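PDB 2WNR: probable exosome complex exonuclease 2 from Methanothermobacter thermautotrophicus, which is probably a non-catalytic Rrp42 subunit of the RNA-degrading archaeal exosome, contributing to the structuring of the Rrp41 active site. Local coordinates for residues A[78-90]-A[100-112]. Sequence-based numbering, arbitrary orientation.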
# COMPACT_ATOMS: atom_id res chain seq x y z
N MET A 78 -14.79 -4.81 -26.49
CA MET A 78 -14.36 -3.43 -26.35
C MET A 78 -12.89 -3.30 -25.95
O MET A 78 -12.37 -4.10 -25.17
CB MET A 78 -15.25 -2.67 -25.36
CG MET A 78 -16.75 -2.70 -25.69
SD MET A 78 -17.10 -2.02 -27.32
CE MET A 78 -18.85 -1.61 -27.18
N GLY A 79 -12.22 -2.29 -26.51
CA GLY A 79 -10.87 -1.93 -26.10
C GLY A 79 -10.98 -1.11 -24.83
O GLY A 79 -12.06 -0.66 -24.46
N VAL A 80 -9.86 -0.91 -24.15
CA VAL A 80 -9.87 -0.27 -22.85
C VAL A 80 -9.25 1.12 -22.88
O VAL A 80 -8.24 1.35 -23.56
CB VAL A 80 -9.16 -1.16 -21.81
CG1 VAL A 80 -9.12 -0.49 -20.44
CG2 VAL A 80 -9.83 -2.53 -21.74
N ILE A 81 -9.85 2.05 -22.15
CA ILE A 81 -9.23 3.35 -21.84
C ILE A 81 -8.98 3.44 -20.34
O ILE A 81 -9.87 3.14 -19.55
CB ILE A 81 -10.11 4.54 -22.30
CG1 ILE A 81 -10.12 4.64 -23.82
CG2 ILE A 81 -9.61 5.85 -21.71
CD1 ILE A 81 -11.00 5.76 -24.36
N LEU A 82 -7.78 3.86 -19.96
CA LEU A 82 -7.40 4.05 -18.57
C LEU A 82 -6.82 5.45 -18.35
O LEU A 82 -5.73 5.75 -18.82
CB LEU A 82 -6.37 2.99 -18.17
CG LEU A 82 -6.90 1.59 -17.94
CD1 LEU A 82 -5.82 0.56 -18.16
CD2 LEU A 82 -7.51 1.42 -16.55
N THR A 83 -7.57 6.30 -17.64
CA THR A 83 -7.17 7.69 -17.43
C THR A 83 -6.60 7.85 -16.04
O THR A 83 -7.20 7.43 -15.05
CB THR A 83 -8.35 8.66 -17.64
OG1 THR A 83 -8.89 8.47 -18.95
CG2 THR A 83 -7.92 10.13 -17.51
N ASN A 84 -5.41 8.44 -15.96
CA ASN A 84 -4.79 8.73 -14.68
C ASN A 84 -4.05 10.05 -14.74
O ASN A 84 -3.45 10.39 -15.76
CB ASN A 84 -3.86 7.60 -14.22
CG ASN A 84 -3.22 7.90 -12.85
OD1 ASN A 84 -3.87 7.76 -11.81
ND2 ASN A 84 -1.95 8.32 -12.86
N SER A 85 -4.09 10.81 -13.65
CA SER A 85 -3.41 12.09 -13.62
C SER A 85 -2.47 12.21 -12.44
O SER A 85 -2.79 11.76 -11.33
CB SER A 85 -4.41 13.25 -13.63
OG SER A 85 -5.39 13.06 -12.65
N GLU A 86 -1.31 12.80 -12.69
CA GLU A 86 -0.36 13.07 -11.64
C GLU A 86 -0.32 14.58 -11.31
O GLU A 86 0.26 15.37 -12.06
CB GLU A 86 1.03 12.57 -12.06
CG GLU A 86 1.16 11.07 -12.08
CD GLU A 86 1.27 10.45 -10.68
OE1 GLU A 86 2.35 10.59 -10.06
OE2 GLU A 86 0.30 9.81 -10.21
N LEU A 87 -0.95 14.96 -10.20
CA LEU A 87 -0.90 16.34 -9.75
C LEU A 87 0.41 16.55 -8.98
O LEU A 87 0.48 16.34 -7.77
CB LEU A 87 -2.13 16.68 -8.90
CG LEU A 87 -3.33 17.31 -9.60
CD1 LEU A 87 -3.74 16.55 -10.83
CD2 LEU A 87 -4.50 17.40 -8.65
N LEU A 88 1.45 16.94 -9.70
CA LEU A 88 2.80 16.93 -9.17
C LEU A 88 3.07 18.01 -8.12
O LEU A 88 2.68 19.17 -8.29
CB LEU A 88 3.82 17.08 -10.30
CG LEU A 88 3.82 16.10 -11.47
CD1 LEU A 88 4.79 16.53 -12.57
CD2 LEU A 88 4.03 14.64 -11.09
N PRO A 89 3.78 17.63 -7.05
CA PRO A 89 4.29 18.63 -6.13
C PRO A 89 4.98 19.78 -6.89
O PRO A 89 4.95 20.94 -6.43
CB PRO A 89 5.31 17.85 -5.31
CG PRO A 89 4.80 16.47 -5.30
CD PRO A 89 4.11 16.26 -6.62
N MET A 90 5.56 19.45 -8.05
CA MET A 90 6.15 20.42 -8.97
C MET A 90 5.15 21.52 -9.33
O MET A 90 5.47 22.72 -9.27
CB MET A 90 6.63 19.71 -10.24
CG MET A 90 6.96 20.62 -11.41
SD MET A 90 8.27 19.90 -12.42
CE MET A 90 7.31 19.16 -13.71
N PRO A 100 -2.56 9.39 -5.97
CA PRO A 100 -3.55 10.43 -6.27
C PRO A 100 -4.58 10.71 -5.16
O PRO A 100 -5.31 9.81 -4.76
CB PRO A 100 -4.27 9.90 -7.51
CG PRO A 100 -3.28 8.94 -8.16
CD PRO A 100 -2.53 8.33 -7.00
N ASP A 101 -4.61 11.95 -4.67
CA ASP A 101 -5.60 12.40 -3.69
C ASP A 101 -6.98 12.66 -4.31
O ASP A 101 -7.18 12.46 -5.51
CB ASP A 101 -5.09 13.66 -2.97
CG ASP A 101 -5.14 14.92 -3.85
OD1 ASP A 101 -5.16 14.82 -5.11
OD2 ASP A 101 -5.15 16.03 -3.27
N GLU A 102 -7.94 13.08 -3.48
CA GLU A 102 -9.28 13.44 -3.92
C GLU A 102 -9.28 14.26 -5.20
O GLU A 102 -9.96 13.95 -6.17
CB GLU A 102 -9.90 14.35 -2.88
CG GLU A 102 -10.63 13.69 -1.77
CD GLU A 102 -11.20 14.72 -0.82
OE1 GLU A 102 -10.76 15.89 -0.85
OE2 GLU A 102 -12.10 14.34 -0.04
N ARG A 103 -8.50 15.34 -5.14
CA ARG A 103 -8.44 16.37 -6.16
C ARG A 103 -7.96 15.79 -7.48
O ARG A 103 -8.52 16.11 -8.52
CB ARG A 103 -7.50 17.45 -5.66
CG ARG A 103 -7.46 18.74 -6.41
CD ARG A 103 -6.78 19.80 -5.50
NE ARG A 103 -5.72 19.22 -4.66
CZ ARG A 103 -4.85 19.89 -3.91
NH1 ARG A 103 -4.85 21.23 -3.87
NH2 ARG A 103 -3.95 19.22 -3.21
N SER A 104 -6.95 14.93 -7.43
CA SER A 104 -6.43 14.27 -8.63
C SER A 104 -7.45 13.32 -9.22
O SER A 104 -7.74 13.38 -10.41
CB SER A 104 -5.17 13.49 -8.29
OG SER A 104 -4.54 13.04 -9.46
N VAL A 105 -7.99 12.46 -8.37
CA VAL A 105 -9.03 11.50 -8.73
C VAL A 105 -10.22 12.16 -9.42
O VAL A 105 -10.71 11.66 -10.44
CB VAL A 105 -9.50 10.72 -7.48
CG1 VAL A 105 -10.78 9.94 -7.78
CG2 VAL A 105 -8.38 9.79 -6.98
N GLU A 106 -10.67 13.29 -8.88
CA GLU A 106 -11.79 13.99 -9.49
C GLU A 106 -11.44 14.48 -10.89
O GLU A 106 -12.14 14.15 -11.86
CB GLU A 106 -12.25 15.17 -8.65
CG GLU A 106 -13.48 15.82 -9.27
CD GLU A 106 -13.76 17.18 -8.70
OE1 GLU A 106 -12.81 17.82 -8.21
OE2 GLU A 106 -14.93 17.61 -8.76
N LEU A 107 -10.36 15.26 -10.98
CA LEU A 107 -9.84 15.73 -12.25
C LEU A 107 -9.77 14.60 -13.27
O LEU A 107 -10.28 14.71 -14.36
CB LEU A 107 -8.46 16.37 -12.08
CG LEU A 107 -7.75 17.05 -13.26
CD1 LEU A 107 -6.85 16.11 -14.03
CD2 LEU A 107 -8.72 17.73 -14.23
N SER A 108 -9.14 13.50 -12.86
CA SER A 108 -8.95 12.31 -13.67
C SER A 108 -10.27 11.72 -14.18
O SER A 108 -10.44 11.52 -15.38
CB SER A 108 -8.17 11.28 -12.87
OG SER A 108 -7.42 10.46 -13.72
N ARG A 109 -11.19 11.45 -13.27
CA ARG A 109 -12.50 10.88 -13.63
C ARG A 109 -13.36 11.78 -14.51
O ARG A 109 -14.10 11.31 -15.36
CB ARG A 109 -13.27 10.51 -12.38
CG ARG A 109 -12.69 9.34 -11.66
CD ARG A 109 -13.43 9.07 -10.38
NE ARG A 109 -14.83 8.73 -10.60
CZ ARG A 109 -15.26 7.54 -10.98
NH1 ARG A 109 -14.39 6.57 -11.22
NH2 ARG A 109 -16.55 7.32 -11.14
N VAL A 110 -13.25 13.09 -14.28
CA VAL A 110 -14.01 14.05 -15.08
C VAL A 110 -13.50 14.08 -16.51
O VAL A 110 -14.30 14.13 -17.44
CB VAL A 110 -14.04 15.45 -14.41
CG1 VAL A 110 -14.57 16.48 -15.37
CG2 VAL A 110 -14.96 15.40 -13.21
N VAL A 111 -12.19 14.00 -16.68
CA VAL A 111 -11.59 13.92 -18.01
C VAL A 111 -11.97 12.60 -18.66
O VAL A 111 -12.37 12.56 -19.82
CB VAL A 111 -10.07 14.01 -17.97
CG1 VAL A 111 -9.49 13.76 -19.36
CG2 VAL A 111 -9.63 15.36 -17.42
N ASP A 112 -11.87 11.52 -17.90
CA ASP A 112 -12.24 10.23 -18.40
C ASP A 112 -13.70 10.23 -18.84
O ASP A 112 -14.04 9.64 -19.87
CB ASP A 112 -12.00 9.14 -17.37
CG ASP A 112 -12.25 7.76 -17.94
OD1 ASP A 112 -13.42 7.35 -18.00
OD2 ASP A 112 -11.27 7.09 -18.36
O HOH W 1 -2.08 12.65 -8.38
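T83, on the face of strand 80-87 turned to helix 102-112, meets D112. From CB, which lies 3.4 Å from D112 OD2, the threonine divides. OG1, held beside its own backbone N (chi1 -57°), donates to D112 OD2 at 2.8 Å, reaching the anti side of the carboxylate 18° out of its plane. CG2 takes the other direction, toward the S108 carbonyl O at 3.6 Å, with V111 CG1 farther along the helix. D112 OD1 forms a salt bridge with R116 of the same helix, whose guanidinium also bonds the carbonyl of I81, a second tie to the strand. One turn back, small serines let the backbones come close: S85 and S108 have their CA atoms 5.5 Å apart, and S85 OG makes a weak hydrogen bond to S104 OG. A water links S104 OG to L87 N. L87 then lays CD2 against S104 CA at 3.7 Å, just where D101 N-caps the helix by accepting from S104 N. The N-to-C directions of strand and helix stand at 143°, roughly antiparallel. Helix 102-117 thus packs on the mixed sheet in which strand 80-87 runs parallel to strand 133-145, within the RNase PH domain of the S5 superfamily.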